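Local coordinates for protein thiaminase-I (Naegleria gruberi, PDB 4HCW) that belongs to the thiaminase I family, single-chain alpha/beta enzymes whose fold resembles that of the periplasmic binding proteins, at residues Thr68-Leu73 with Val260-Leu265; Asn121-Ser126 with Asn248-Gly253; Ser135-Ala140 with Tyr199-Asp204; Tyr165-Gln170 with Ile252-Lys257; Asp189-Asp194 with Gly351-Phe356. All blocks are in the same frame, centred on the assembly; numbering follows the deposited sequence.

Interaction 1: residues Thr68-Leu73 with Val260-Leu265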
# COMPACT_ATOMS: atom_id res chain seq x y z
N THR A 68 8.57 -2.70 5.84
CA THR A 68 7.67 -1.78 6.52
C THR A 68 6.99 -0.83 5.55
O THR A 68 7.52 -0.54 4.48
CB THR A 68 8.42 -0.95 7.58
OG1 THR A 68 7.54 0.05 8.11
CG2 THR A 68 9.63 -0.26 6.95
N ASP A 69 5.81 -0.35 5.93
CA ASP A 69 5.12 0.68 5.17
C ASP A 69 5.95 1.95 5.25
O ASP A 69 6.48 2.29 6.31
CB ASP A 69 3.72 0.91 5.73
CG ASP A 69 2.83 1.71 4.80
OD1 ASP A 69 3.35 2.57 4.05
OD2 ASP A 69 1.60 1.48 4.80
N SER A 70 6.06 2.66 4.13
CA SER A 70 6.84 3.89 4.09
C SER A 70 6.16 5.03 4.84
O SER A 70 6.74 6.10 5.02
CB SER A 70 7.12 4.30 2.64
OG SER A 70 5.92 4.43 1.91
N ILE A 71 4.93 4.80 5.29
CA ILE A 71 4.18 5.79 6.05
C ILE A 71 4.82 6.02 7.42
O ILE A 71 4.62 7.07 8.04
CB ILE A 71 2.70 5.39 6.21
CG1 ILE A 71 1.84 6.59 6.62
CG2 ILE A 71 2.55 4.24 7.21
CD1 ILE A 71 0.37 6.28 6.72
N PHE A 72 5.59 5.05 7.88
CA PHE A 72 6.26 5.15 9.17
C PHE A 72 7.77 5.18 9.00
O PHE A 72 8.52 5.06 9.97
CB PHE A 72 5.86 3.98 10.08
CG PHE A 72 4.41 3.96 10.43
CD1 PHE A 72 3.70 5.14 10.60
CD2 PHE A 72 3.74 2.76 10.58
CE1 PHE A 72 2.36 5.13 10.92
CE2 PHE A 72 2.39 2.74 10.90
CZ PHE A 72 1.70 3.92 11.07
N LEU A 73 8.22 5.33 7.76
CA LEU A 73 9.65 5.30 7.45
C LEU A 73 10.47 6.44 8.10
O LEU A 73 11.47 6.16 8.75
CB LEU A 73 9.90 5.23 5.94
CG LEU A 73 11.35 5.00 5.52
CD1 LEU A 73 11.88 3.70 6.10
CD2 LEU A 73 11.48 5.01 4.00
N VAL A 260 -0.54 6.94 -3.06
CA VAL A 260 -0.22 5.52 -3.04
C VAL A 260 0.57 5.14 -1.80
O VAL A 260 1.19 6.00 -1.15
CB VAL A 260 0.60 5.09 -4.28
CG1 VAL A 260 -0.11 5.50 -5.57
CG2 VAL A 260 2.00 5.68 -4.23
N TYR A 261 0.55 3.86 -1.46
CA TYR A 261 1.34 3.33 -0.36
C TYR A 261 2.45 2.45 -0.92
O TYR A 261 2.26 1.75 -1.91
CB TYR A 261 0.47 2.51 0.59
CG TYR A 261 -0.71 3.25 1.17
CD1 TYR A 261 -0.57 4.10 2.26
CD2 TYR A 261 -1.98 3.10 0.62
CE1 TYR A 261 -1.66 4.77 2.79
CE2 TYR A 261 -3.07 3.77 1.14
CZ TYR A 261 -2.90 4.60 2.23
OH TYR A 261 -3.99 5.27 2.75
N THR A 262 3.62 2.49 -0.29
CA THR A 262 4.73 1.64 -0.71
C THR A 262 5.34 0.89 0.48
O THR A 262 5.70 1.49 1.48
CB THR A 262 5.85 2.44 -1.40
OG1 THR A 262 6.41 3.38 -0.48
CG2 THR A 262 5.32 3.17 -2.63
N ASP A 263 5.43 -0.43 0.35
CA ASP A 263 6.10 -1.25 1.34
C ASP A 263 7.58 -1.35 0.99
O ASP A 263 7.93 -1.62 -0.16
CB ASP A 263 5.47 -2.64 1.42
CG ASP A 263 4.04 -2.60 1.93
OD1 ASP A 263 3.76 -1.78 2.83
OD2 ASP A 263 3.21 -3.38 1.43
N VAL A 264 8.44 -1.12 1.97
CA VAL A 264 9.87 -1.03 1.72
C VAL A 264 10.69 -2.02 2.55
O VAL A 264 10.56 -2.09 3.77
CB VAL A 264 10.39 0.40 1.97
CG1 VAL A 264 11.90 0.45 1.92
CG2 VAL A 264 9.79 1.37 0.97
N LEU A 265 11.54 -2.79 1.87
CA LEU A 265 12.49 -3.68 2.53
C LEU A 265 13.71 -2.89 3.00
O LEU A 265 14.39 -2.26 2.20
CB LEU A 265 12.93 -4.79 1.58
CG LEU A 265 11.94 -5.94 1.36
CD1 LEU A 265 12.34 -6.75 0.14
CD2 LEU A 265 11.87 -6.83 2.59

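Interaction 2: residues Asn121-Ser126 with Asn248-Gly253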
# COMPACT_ATOMS: atom_id res chain seq x y z
N ASN A 121 -5.60 2.96 -3.08
CA ASN A 121 -7.04 2.77 -3.16
C ASN A 121 -7.56 3.06 -4.57
O ASN A 121 -8.02 4.17 -4.85
CB ASN A 121 -7.77 3.64 -2.14
CG ASN A 121 -7.57 3.17 -0.71
OD1 ASN A 121 -8.18 2.19 -0.28
ND2 ASN A 121 -6.72 3.87 0.03
N PHE A 122 -7.48 2.07 -5.44
CA PHE A 122 -7.86 2.24 -6.84
C PHE A 122 -9.37 2.23 -7.02
O PHE A 122 -10.11 1.82 -6.13
CB PHE A 122 -7.24 1.14 -7.70
CG PHE A 122 -5.75 1.06 -7.61
CD1 PHE A 122 -4.95 1.90 -8.37
CD2 PHE A 122 -5.14 0.14 -6.78
CE1 PHE A 122 -3.58 1.83 -8.30
CE2 PHE A 122 -3.76 0.07 -6.70
CZ PHE A 122 -2.98 0.91 -7.46
N LEU A 123 -9.82 2.68 -8.19
CA LEU A 123 -11.24 2.64 -8.54
C LEU A 123 -11.52 1.51 -9.51
O LEU A 123 -11.13 1.58 -10.68
CB LEU A 123 -11.68 3.97 -9.15
CG LEU A 123 -13.14 4.06 -9.59
CD1 LEU A 123 -14.08 3.81 -8.41
CD2 LEU A 123 -13.43 5.40 -10.23
N LEU A 124 -12.18 0.47 -9.03
CA LEU A 124 -12.56 -0.65 -9.89
C LEU A 124 -13.92 -0.39 -10.51
O LEU A 124 -14.96 -0.68 -9.90
CB LEU A 124 -12.57 -1.96 -9.10
CG LEU A 124 -12.74 -3.22 -9.94
CD1 LEU A 124 -11.57 -3.39 -10.89
CD2 LEU A 124 -12.91 -4.45 -9.05
N SER A 125 -13.93 0.15 -11.72
CA SER A 125 -15.17 0.52 -12.39
C SER A 125 -15.64 -0.56 -13.37
O SER A 125 -14.91 -0.97 -14.27
CB SER A 125 -15.01 1.85 -13.12
OG SER A 125 -13.89 1.83 -13.99
N SER A 126 -16.87 -1.02 -13.16
CA SER A 126 -17.51 -1.98 -14.05
C SER A 126 -17.69 -1.37 -15.44
O SER A 126 -17.77 -0.15 -15.56
CB SER A 126 -18.87 -2.39 -13.47
OG SER A 126 -19.57 -3.29 -14.31
N ASN A 248 -12.44 -1.84 -15.44
CA ASN A 248 -11.39 -0.83 -15.50
C ASN A 248 -10.89 -0.40 -14.12
O ASN A 248 -11.67 -0.31 -13.17
CB ASN A 248 -11.85 0.39 -16.30
CG ASN A 248 -11.64 0.22 -17.79
OD1 ASN A 248 -10.62 0.65 -18.34
ND2 ASN A 248 -12.59 -0.42 -18.45
N VAL A 249 -9.59 -0.14 -14.03
CA VAL A 249 -8.97 0.27 -12.78
C VAL A 249 -8.05 1.47 -13.01
O VAL A 249 -7.26 1.48 -13.95
CB VAL A 249 -8.20 -0.90 -12.12
CG1 VAL A 249 -7.25 -1.55 -13.11
CG2 VAL A 249 -7.45 -0.42 -10.88
N GLN A 250 -8.17 2.49 -12.17
CA GLN A 250 -7.41 3.72 -12.35
C GLN A 250 -6.93 4.33 -11.04
O GLN A 250 -7.42 3.98 -9.96
CB GLN A 250 -8.25 4.75 -13.11
CG GLN A 250 -9.54 5.14 -12.40
CD GLN A 250 -10.21 6.34 -13.03
OE1 GLN A 250 -11.44 6.41 -13.10
NE2 GLN A 250 -9.41 7.30 -13.48
N LEU A 251 -5.97 5.24 -11.14
CA LEU A 251 -5.50 6.01 -10.00
C LEU A 251 -6.40 7.20 -9.77
O LEU A 251 -6.44 8.13 -10.58
CB LEU A 251 -4.07 6.50 -10.24
CG LEU A 251 -2.91 5.63 -9.77
CD1 LEU A 251 -1.60 6.31 -10.10
CD2 LEU A 251 -3.02 5.36 -8.28
N ILE A 252 -7.13 7.19 -8.66
CA ILE A 252 -7.96 8.33 -8.29
C ILE A 252 -7.60 8.85 -6.91
O ILE A 252 -7.55 8.10 -5.94
CB ILE A 252 -9.46 7.98 -8.32
CG1 ILE A 252 -9.71 6.64 -7.62
CG2 ILE A 252 -9.97 7.93 -9.75
CD1 ILE A 252 -11.02 6.58 -6.90
N GLY A 253 -7.33 10.15 -6.84
CA GLY A 253 -7.11 10.79 -5.56
C GLY A 253 -8.45 11.03 -4.90
O GLY A 253 -9.46 11.19 -5.59

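Interaction 3: residues Ser135-Ala140 with Tyr199-Asp204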
# COMPACT_ATOMS: atom_id res chain seq x y z
N SER A 135 -11.25 12.53 -9.61
CA SER A 135 -11.08 12.43 -8.17
C SER A 135 -12.33 11.85 -7.52
O SER A 135 -13.38 11.76 -8.15
CB SER A 135 -10.76 13.80 -7.57
OG SER A 135 -11.82 14.72 -7.79
N LEU A 136 -12.22 11.46 -6.25
CA LEU A 136 -13.34 10.86 -5.54
C LEU A 136 -14.44 11.87 -5.21
O LEU A 136 -15.62 11.54 -5.23
CB LEU A 136 -12.87 10.16 -4.26
CG LEU A 136 -12.56 8.67 -4.40
CD1 LEU A 136 -12.08 8.09 -3.08
CD2 LEU A 136 -13.79 7.92 -4.90
N LEU A 137 -14.04 13.10 -4.89
CA LEU A 137 -14.99 14.17 -4.62
C LEU A 137 -15.82 14.45 -5.87
O LEU A 137 -17.04 14.57 -5.81
CB LEU A 137 -14.27 15.44 -4.18
CG LEU A 137 -13.82 15.50 -2.72
CD1 LEU A 137 -13.07 16.80 -2.45
CD2 LEU A 137 -15.01 15.36 -1.79
N GLU A 138 -15.13 14.55 -7.01
CA GLU A 138 -15.78 14.75 -8.29
C GLU A 138 -16.74 13.59 -8.59
O GLU A 138 -17.85 13.80 -9.07
CB GLU A 138 -14.73 14.86 -9.40
CG GLU A 138 -15.30 14.92 -10.81
CD GLU A 138 -14.21 14.92 -11.87
OE1 GLU A 138 -14.54 14.75 -13.06
OE2 GLU A 138 -13.03 15.08 -11.50
N LEU A 139 -16.29 12.38 -8.29
CA LEU A 139 -17.09 11.18 -8.54
C LEU A 139 -18.30 11.10 -7.62
O LEU A 139 -19.39 10.74 -8.05
CB LEU A 139 -16.23 9.92 -8.38
CG LEU A 139 -16.90 8.58 -8.70
N ALA A 140 -18.09 11.45 -6.35
CA ALA A 140 -19.15 11.38 -5.34
C ALA A 140 -20.32 12.29 -5.67
O ALA A 140 -21.48 11.92 -5.48
CB ALA A 140 -18.58 11.71 -3.97
N TYR A 199 -14.96 14.92 3.33
CA TYR A 199 -15.05 13.51 3.70
C TYR A 199 -16.50 13.05 3.76
O TYR A 199 -16.83 11.94 3.34
CB TYR A 199 -14.37 13.28 5.06
CG TYR A 199 -14.23 11.83 5.46
CD1 TYR A 199 -15.28 11.16 6.09
CD2 TYR A 199 -13.06 11.13 5.23
CE1 TYR A 199 -15.16 9.83 6.46
CE2 TYR A 199 -12.92 9.80 5.60
CZ TYR A 199 -13.98 9.16 6.22
OH TYR A 199 -13.86 7.84 6.59
N ARG A 200 -17.37 13.92 4.28
CA ARG A 200 -18.78 13.59 4.42
C ARG A 200 -19.44 13.43 3.06
O ARG A 200 -20.33 12.60 2.88
CB ARG A 200 -19.50 14.67 5.23
CG ARG A 200 -20.84 14.23 5.80
CD ARG A 200 -20.69 12.99 6.66
NE ARG A 200 -21.75 12.88 7.66
CZ ARG A 200 -22.94 12.32 7.45
NH1 ARG A 200 -23.84 12.27 8.42
NH2 ARG A 200 -23.22 11.81 6.26
N THR A 201 -18.99 14.22 2.09
CA THR A 201 -19.49 14.14 0.72
C THR A 201 -19.22 12.76 0.14
O THR A 201 -20.09 12.16 -0.50
CB THR A 201 -18.84 15.21 -0.18
OG1 THR A 201 -19.17 16.52 0.30
CG2 THR A 201 -19.32 15.07 -1.62
N ILE A 202 -18.02 12.26 0.38
CA ILE A 202 -17.62 10.94 -0.10
C ILE A 202 -18.33 9.83 0.66
O ILE A 202 -18.81 8.86 0.07
CB ILE A 202 -16.10 10.74 0.01
CG1 ILE A 202 -15.37 11.85 -0.75
CG2 ILE A 202 -15.69 9.37 -0.50
CD1 ILE A 202 -13.87 11.76 -0.67
N LEU A 203 -18.41 9.98 1.98
CA LEU A 203 -19.06 8.99 2.84
C LEU A 203 -20.54 8.82 2.49
O LEU A 203 -21.09 7.72 2.58
CB LEU A 203 -18.91 9.37 4.31
CG LEU A 203 -19.61 8.46 5.33
CD1 LEU A 203 -19.14 7.02 5.19
CD2 LEU A 203 -19.37 8.96 6.75
N ASP A 204 -21.18 9.91 2.08
CA ASP A 204 -22.59 9.87 1.71
C ASP A 204 -22.81 9.14 0.39
O ASP A 204 -23.92 8.69 0.09
CB ASP A 204 -23.18 11.28 1.64
CG ASP A 204 -23.35 11.92 3.01
OD1 ASP A 204 -23.53 11.16 3.99
OD2 ASP A 204 -23.31 13.16 3.10

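Interaction 4: residues Tyr165-Gln170 with Ile252-Lys257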
# COMPACT_ATOMS: atom_id res chain seq x y z
N TYR A 165 -8.37 12.14 5.62
CA TYR A 165 -8.37 13.47 6.20
C TYR A 165 -7.11 14.23 5.82
O TYR A 165 -7.17 15.39 5.41
CB TYR A 165 -8.51 13.39 7.72
CG TYR A 165 -8.49 14.74 8.41
CD1 TYR A 165 -9.64 15.50 8.54
CD2 TYR A 165 -7.30 15.26 8.93
CE1 TYR A 165 -9.62 16.74 9.17
CE2 TYR A 165 -7.27 16.50 9.55
CZ TYR A 165 -8.43 17.23 9.67
OH TYR A 165 -8.40 18.46 10.29
N GLN A 166 -5.96 13.57 5.96
CA GLN A 166 -4.68 14.20 5.66
C GLN A 166 -4.49 14.41 4.16
O GLN A 166 -3.82 15.36 3.75
CB GLN A 166 -3.53 13.37 6.24
CG GLN A 166 -3.56 13.24 7.75
CD GLN A 166 -3.36 14.57 8.46
OE1 GLN A 166 -2.76 15.49 7.91
NE2 GLN A 166 -3.88 14.67 9.68
N GLN A 167 -5.07 13.54 3.35
CA GLN A 167 -4.97 13.67 1.90
C GLN A 167 -5.79 14.87 1.42
O GLN A 167 -5.34 15.62 0.55
CB GLN A 167 -5.44 12.40 1.20
CG GLN A 167 -4.52 11.20 1.39
CD GLN A 167 -4.97 10.00 0.58
OE1 GLN A 167 -5.54 10.14 -0.50
NE2 GLN A 167 -4.71 8.81 1.11
N LEU A 168 -6.98 15.04 1.98
CA LEU A 168 -7.83 16.17 1.65
C LEU A 168 -7.21 17.47 2.16
O LEU A 168 -7.35 18.52 1.55
CB LEU A 168 -9.22 16.00 2.27
CG LEU A 168 -10.13 14.89 1.74
CD1 LEU A 168 -11.20 14.54 2.76
CD2 LEU A 168 -10.76 15.30 0.43
N LEU A 169 -6.52 17.37 3.29
CA LEU A 169 -5.95 18.55 3.96
C LEU A 169 -4.66 19.03 3.31
O LEU A 169 -4.65 20.03 2.60
CB LEU A 169 -5.73 18.26 5.44
CG LEU A 169 -5.17 19.39 6.31
CD1 LEU A 169 -6.07 20.62 6.25
CD2 LEU A 169 -4.99 18.92 7.74
N GLN A 170 -3.56 18.32 3.58
CA GLN A 170 -2.24 18.74 3.12
C GLN A 170 -2.08 18.72 1.61
O GLN A 170 -2.77 17.99 0.90
CB GLN A 170 -1.14 17.89 3.77
CG GLN A 170 -0.67 18.38 5.13
CD GLN A 170 -1.60 17.99 6.26
OE1 GLN A 170 -1.58 18.58 7.33
NE2 GLN A 170 -2.42 16.97 6.02
N ILE A 252 -7.13 7.19 -8.66
CA ILE A 252 -7.96 8.33 -8.29
C ILE A 252 -7.60 8.85 -6.91
O ILE A 252 -7.55 8.10 -5.94
CB ILE A 252 -9.46 7.98 -8.32
CG1 ILE A 252 -9.71 6.64 -7.62
CG2 ILE A 252 -9.97 7.93 -9.75
CD1 ILE A 252 -11.02 6.58 -6.90
N GLY A 253 -7.33 10.15 -6.84
CA GLY A 253 -7.11 10.79 -5.56
C GLY A 253 -8.45 11.03 -4.90
O GLY A 253 -9.46 11.19 -5.59
N THR A 254 -8.47 11.06 -3.58
CA THR A 254 -9.69 11.39 -2.85
C THR A 254 -10.06 12.83 -3.16
O THR A 254 -11.23 13.21 -3.13
CB THR A 254 -9.52 11.17 -1.33
OG1 THR A 254 -10.68 11.68 -0.65
CG2 THR A 254 -8.29 11.88 -0.83
N SER A 255 -9.04 13.63 -3.48
CA SER A 255 -9.22 14.99 -3.97
C SER A 255 -7.95 15.42 -4.69
O SER A 255 -6.86 15.39 -4.10
CB SER A 255 -9.51 15.95 -2.82
OG SER A 255 -8.43 16.01 -1.91
N ASP A 256 -8.09 15.80 -5.95
CA ASP A 256 -6.97 16.27 -6.76
C ASP A 256 -5.86 15.23 -6.90
O ASP A 256 -5.91 14.37 -7.78
CB ASP A 256 -6.42 17.59 -6.19
CG ASP A 256 -5.36 18.21 -7.09
OD1 ASP A 256 -5.41 17.98 -8.31
OD2 ASP A 256 -4.49 18.93 -6.56
N LYS A 257 -4.86 15.31 -6.02
CA LYS A 257 -3.69 14.45 -6.11
C LYS A 257 -3.97 13.01 -5.68
O LYS A 257 -4.61 12.78 -4.65
CB LYS A 257 -2.53 15.03 -5.29
CG LYS A 257 -1.46 15.71 -6.12
CD LYS A 257 -2.03 16.83 -6.98
CE LYS A 257 -0.94 17.50 -7.79
NZ LYS A 257 -1.48 18.57 -8.67

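Interaction 5: residues Asp189-Asp194 with Gly351-Phe356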
# COMPACT_ATOMS: atom_id res chain seq x y z
N ASP A 189 -11.77 20.98 18.31
CA ASP A 189 -11.76 22.35 17.83
C ASP A 189 -10.61 22.56 16.85
O ASP A 189 -10.51 23.60 16.19
CB ASP A 189 -11.65 23.33 19.00
CG ASP A 189 -10.58 22.92 20.00
OD1 ASP A 189 -10.90 22.11 20.90
OD2 ASP A 189 -9.44 23.40 19.89
N GLN A 190 -9.74 21.56 16.76
CA GLN A 190 -8.62 21.59 15.83
C GLN A 190 -8.96 20.85 14.55
O GLN A 190 -8.20 20.88 13.58
CB GLN A 190 -7.38 20.97 16.48
CG GLN A 190 -6.99 21.58 17.82
CD GLN A 190 -5.78 20.92 18.43
OE1 GLN A 190 -4.99 20.27 17.74
NE2 GLN A 190 -5.63 21.06 19.74
N VAL A 191 -10.12 20.19 14.55
CA VAL A 191 -10.60 19.49 13.37
C VAL A 191 -11.05 20.47 12.29
O VAL A 191 -11.96 21.27 12.52
CB VAL A 191 -11.78 18.55 13.71
CG1 VAL A 191 -12.37 17.94 12.45
CG2 VAL A 191 -11.33 17.46 14.68
N ASN A 192 -10.40 20.42 11.13
CA ASN A 192 -10.74 21.31 10.03
C ASN A 192 -12.11 20.98 9.45
O ASN A 192 -12.29 19.93 8.82
CB ASN A 192 -9.66 21.23 8.94
CG ASN A 192 -9.74 22.38 7.95
OD1 ASN A 192 -10.83 22.82 7.57
ND2 ASN A 192 -8.59 22.86 7.51
N LYS A 193 -13.06 21.87 9.66
CA LYS A 193 -14.44 21.64 9.24
C LYS A 193 -14.62 21.60 7.72
O LYS A 193 -15.53 20.96 7.21
CB LYS A 193 -15.38 22.69 9.85
CG LYS A 193 -16.08 22.23 11.12
CD LYS A 193 -15.09 21.86 12.21
CE LYS A 193 -15.79 21.36 13.45
NZ LYS A 193 -14.83 21.04 14.54
N ASP A 194 -13.73 22.29 7.00
CA ASP A 194 -13.78 22.28 5.54
C ASP A 194 -13.36 20.91 5.00
O ASP A 194 -13.90 20.44 4.00
CB ASP A 194 -12.87 23.37 4.97
CG ASP A 194 -13.35 24.77 5.32
OD1 ASP A 194 -14.58 24.96 5.44
OD2 ASP A 194 -12.50 25.67 5.47
N GLY A 351 -9.71 8.57 16.13
CA GLY A 351 -10.72 8.60 17.17
C GLY A 351 -11.31 9.98 17.37
O GLY A 351 -12.48 10.13 17.71
N VAL A 352 -10.49 11.01 17.14
CA VAL A 352 -10.94 12.39 17.26
C VAL A 352 -11.81 12.77 16.08
O VAL A 352 -12.85 13.43 16.24
CB VAL A 352 -9.74 13.35 17.35
CG1 VAL A 352 -10.20 14.80 17.28
CG2 VAL A 352 -8.94 13.10 18.62
N LEU A 353 -11.41 12.34 14.89
CA LEU A 353 -12.08 12.72 13.65
C LEU A 353 -13.46 12.08 13.47
O LEU A 353 -14.38 12.73 12.98
CB LEU A 353 -11.20 12.38 12.44
CG LEU A 353 -9.89 13.16 12.32
CD1 LEU A 353 -9.00 12.54 11.26
CD2 LEU A 353 -10.15 14.62 12.01
N ARG A 354 -13.59 10.82 13.88
CA ARG A 354 -14.82 10.05 13.64
C ARG A 354 -16.16 10.70 14.01
O ARG A 354 -17.10 10.64 13.23
CB ARG A 354 -14.71 8.63 14.23
CG ARG A 354 -14.07 7.63 13.28
CD ARG A 354 -14.45 6.20 13.65
NE ARG A 354 -13.73 5.72 14.83
CZ ARG A 354 -12.60 5.02 14.78
NH1 ARG A 354 -12.06 4.71 13.61
NH2 ARG A 354 -12.02 4.63 15.91
N PRO A 355 -16.25 11.32 15.21
CA PRO A 355 -17.53 11.98 15.53
C PRO A 355 -17.89 13.10 14.56
O PRO A 355 -19.07 13.40 14.39
CB PRO A 355 -17.27 12.55 16.93
CG PRO A 355 -16.23 11.68 17.51
CD PRO A 355 -15.33 11.32 16.36
N PHE A 356 -16.89 13.69 13.92
CA PHE A 356 -17.12 14.78 12.98
C PHE A 356 -17.31 14.27 11.55
O PHE A 356 -17.20 15.03 10.59
CB PHE A 356 -15.95 15.77 13.03
CG PHE A 356 -15.73 16.38 14.38
CD1 PHE A 356 -16.38 17.54 14.75
CD2 PHE A 356 -14.87 15.78 15.29
CE1 PHE A 356 -16.18 18.10 16.00
CE2 PHE A 356 -14.67 16.33 16.54
CZ PHE A 356 -15.32 17.49 16.90

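Interaction 1: residues Thr68-Leu73 with Val260-Leu265
Thr68 and Val264 face each other as an antiparallel hydrogen-bonded pair where the end of strand 65-69 runs beside strand 260-267 in the large mixed sheet. This is the tight part of the contact. Thr68 N donates to Val264 O at 2.9 Å, Val264 N returns to Thr68 O at 2.7 Å, and both bonds are close to straight. One residue on, Ser70 N bonds to Thr262 O at 2.9 Å. There the hydroxyls are hydrogen-bonded as well, Ser70 OG and Thr262 OG1 lying 2.7 Å apart. In Ser70 (chi1 56°) and Thr262 (chi1 63°) alike, the hydroxyl oxygen sits between backbone N and carbonyl carbon. Thr262 OG1 has a second partner in Ser104 OG.

The face carrying Asp69 and Asp263 is looser. Asp69 OD2 and Asp263 OD1 stay 4.4 Å apart, and the two carboxylate planes are almost perpendicular. The ring of Tyr261, partly exposed, comes no nearer than 4.2 Å from its CD1 to Asp69 OD2. Asp69 is held by other means: OD1 accepts Ile71 N in an Asx turn, the donor lying above the carboxylate plane, and OD2 bonds to Tyr54 OH. With a partner on each oxygen, the Asp69 carboxylate is fixed in place by groups outside strand 260-267, while the backbone ladder and the hydroxyl pair do the joining.

Interaction 2: residues Asn121-Ser126 with Asn248-Gly253
Ser125 and Asn248 make the firm end of an antiparallel strand pairing, in which strand 248-250 runs along the last part of strand 110-125 at 163° in the large mixed sheet. Backbone bonds come first. Ser125 N reaches Asn248 O at 2.7 Å and Asn248 N reaches Ser125 O at 2.9 Å. Farther along the ladder slackens: Leu123 N to Gln250 O is 3.3 Å, and the return bond is weak.

Apolar packing takes over at that end. On one side of the pair, Phe122 CB touches Val249 CG2 at 3.5 Å, and its ring lies beside Leu251, pointing the same way, with CE1 3.6 Å from Leu251 CD2. Gln250 O sits at the edge of that ring, in its plane. Helix 317-328 packs on the same region through Leu322 and Phe326. On the other side Leu123 CB meets Ile252 CD1 at 3.5 Å, while Leu123 and Gln250 run side by side.

A side-chain bond completes the contact. Ser125 OG, between backbone N and carbonyl carbon (chi1 54°), donates to the carbonyl that already takes Ser125 N, coming from well above its plane: Ser125 OG lies 3.2 Å from Asn248 O.

Interaction 3: residues Ser135-Ala140 with Tyr199-Asp204
Helix 136-143 and helix 193-203 pack against each other around Leu137 and Ile202, their short axis segments 8.9 Å apart at closest approach and inclined by 51°. This is a helix-helix packing contact, with both helices inside the thiaminase I-like N-terminal domain. The backbones come nearest at Ala140 and Ile202, whose CA atoms are 5.5 Å apart, a spacing that the small methyl of Ala140 permits.

No hydrogen bond joins the two segments, and apolar groups carry the contact. Ile202 is the main one. Its CG1 is anti to the carbonyl carbon (chi1 -57°), and CG1 lies 3.7 Å from Leu137 CD2; the two side chains cross at about a right angle. At its tip, Ile202 CD1 also touches Leu136 CB at 4.1 Å. Leu137 CD2 is shared, since it also brushes Thr201 CB. Beyond the pair, Leu136 rests on Ile252 and Tyr150, Leu137 on Leu168 of helix 158-169, and Ile202 on Thr254.

Polar groups help at the far end, where Ser205 OG is hydrogen-bonded to both Ala140 O and Thr201 O and so ties one helix to the other. Close by, Ala140 CB is 3.8 Å from Thr201 O.

Interaction 4: residues Tyr165-Gln170 with Ile252-Lys257
The carboxamide of Gln167 is the flat group that reaches Thr254, its OE1 lying 3.3 Å from Thr254 CG2. The same methyl also meets Gln167 CB at 3.5 Å, so it sits against both the root and the end of the glutamine chain, which is extended beyond CG.

Leu168 makes the second half of the contact. Its CD2 is 3.4 Å from Ser255 OG and 3.5 Å from Ser255 CB, and the Leu168 side chain crosses that of Thr254 at about a right angle. Ser255 also touches Leu137 of helix 136-143, and Leu168 rests on Ile195 of helix 193-203, so both helices border the junction between the 252-257 loop and helix 158-169.

No hydrogen bond spans the two segments, although oxygens of Gln167, Thr254 and Ser255 all lie at the junction. Each meets carbon across it, so the loop is seated on the helix by shape and van der Waals contact.

Interaction 5: residues Asp189-Asp194 with Gly351-Phe356
Val191 holds CG1 anti to its backbone N (chi1 174°) and CG2 anti to its carbonyl carbon, which sets both methyls against the 351-356 segment, each touching Leu353 and the ring of Phe356, whose own CG is anti to its carbonyl carbon (chi1 -59°). Val191 CG1 meets Leu353 CD2 at 4.0 Å. Val191 CG2 reaches Val352 CG1 at 3.9 Å, the two valines sliding past each other in opposite directions, and also Phe356 CD2 at 4.0 Å. Val191 CB lies over one face of the Phe356 ring, whose edge has Val352 O and Leu353 O in its plane. Behind this group Pro185 touches Val191, Val352 and Leu353.

The exposed Lys193, its chain bent at chi2, has NZ 3.5 Å from Phe356 CE1. Its approach to the ring is oblique.

Bonds within each segment hold it in shape. Phe356 N bonds to Leu353 O at 2.8 Å near the end of the chain. In the other segment, Asn192 is the N-cap of helix 193-203, its OD1 taking Asp194 N at 3.0 Å, and Tyr165 OH bonds to Asn192 N. Between the segments themselves the contact is apolar, a patch around buried Val191 with the lysine ammonium at its outer margin, while Thr196 of the same helix adds a hydrogen bond from its OG1 to Phe356 O.

In the fold
Interactions 1 and 2 are strand pairings in the same mixed sheet, both buried and built on backbone hydrogen bonds; Tyr261 touches Asn121 where they adjoin. Interaction 1 is the nearest of the five to the chain's centre, about 7 Å from it, and the one with paired hydroxyls and neighbouring carboxylates. Interactions 3, 4 and 5 lack hydrogen bonds across their segments and rely on side-chain packing. Helix 193-203 serves both 3 and 5, while 2 and 4 share Ile252 and Gly253, and Gly253 O probably bonds to Leu136 N of 3. Interaction 3 is buried though its centre lies about 21 Å out; interactions 4 and 5, about 16 and 25 Å out, are partly buried.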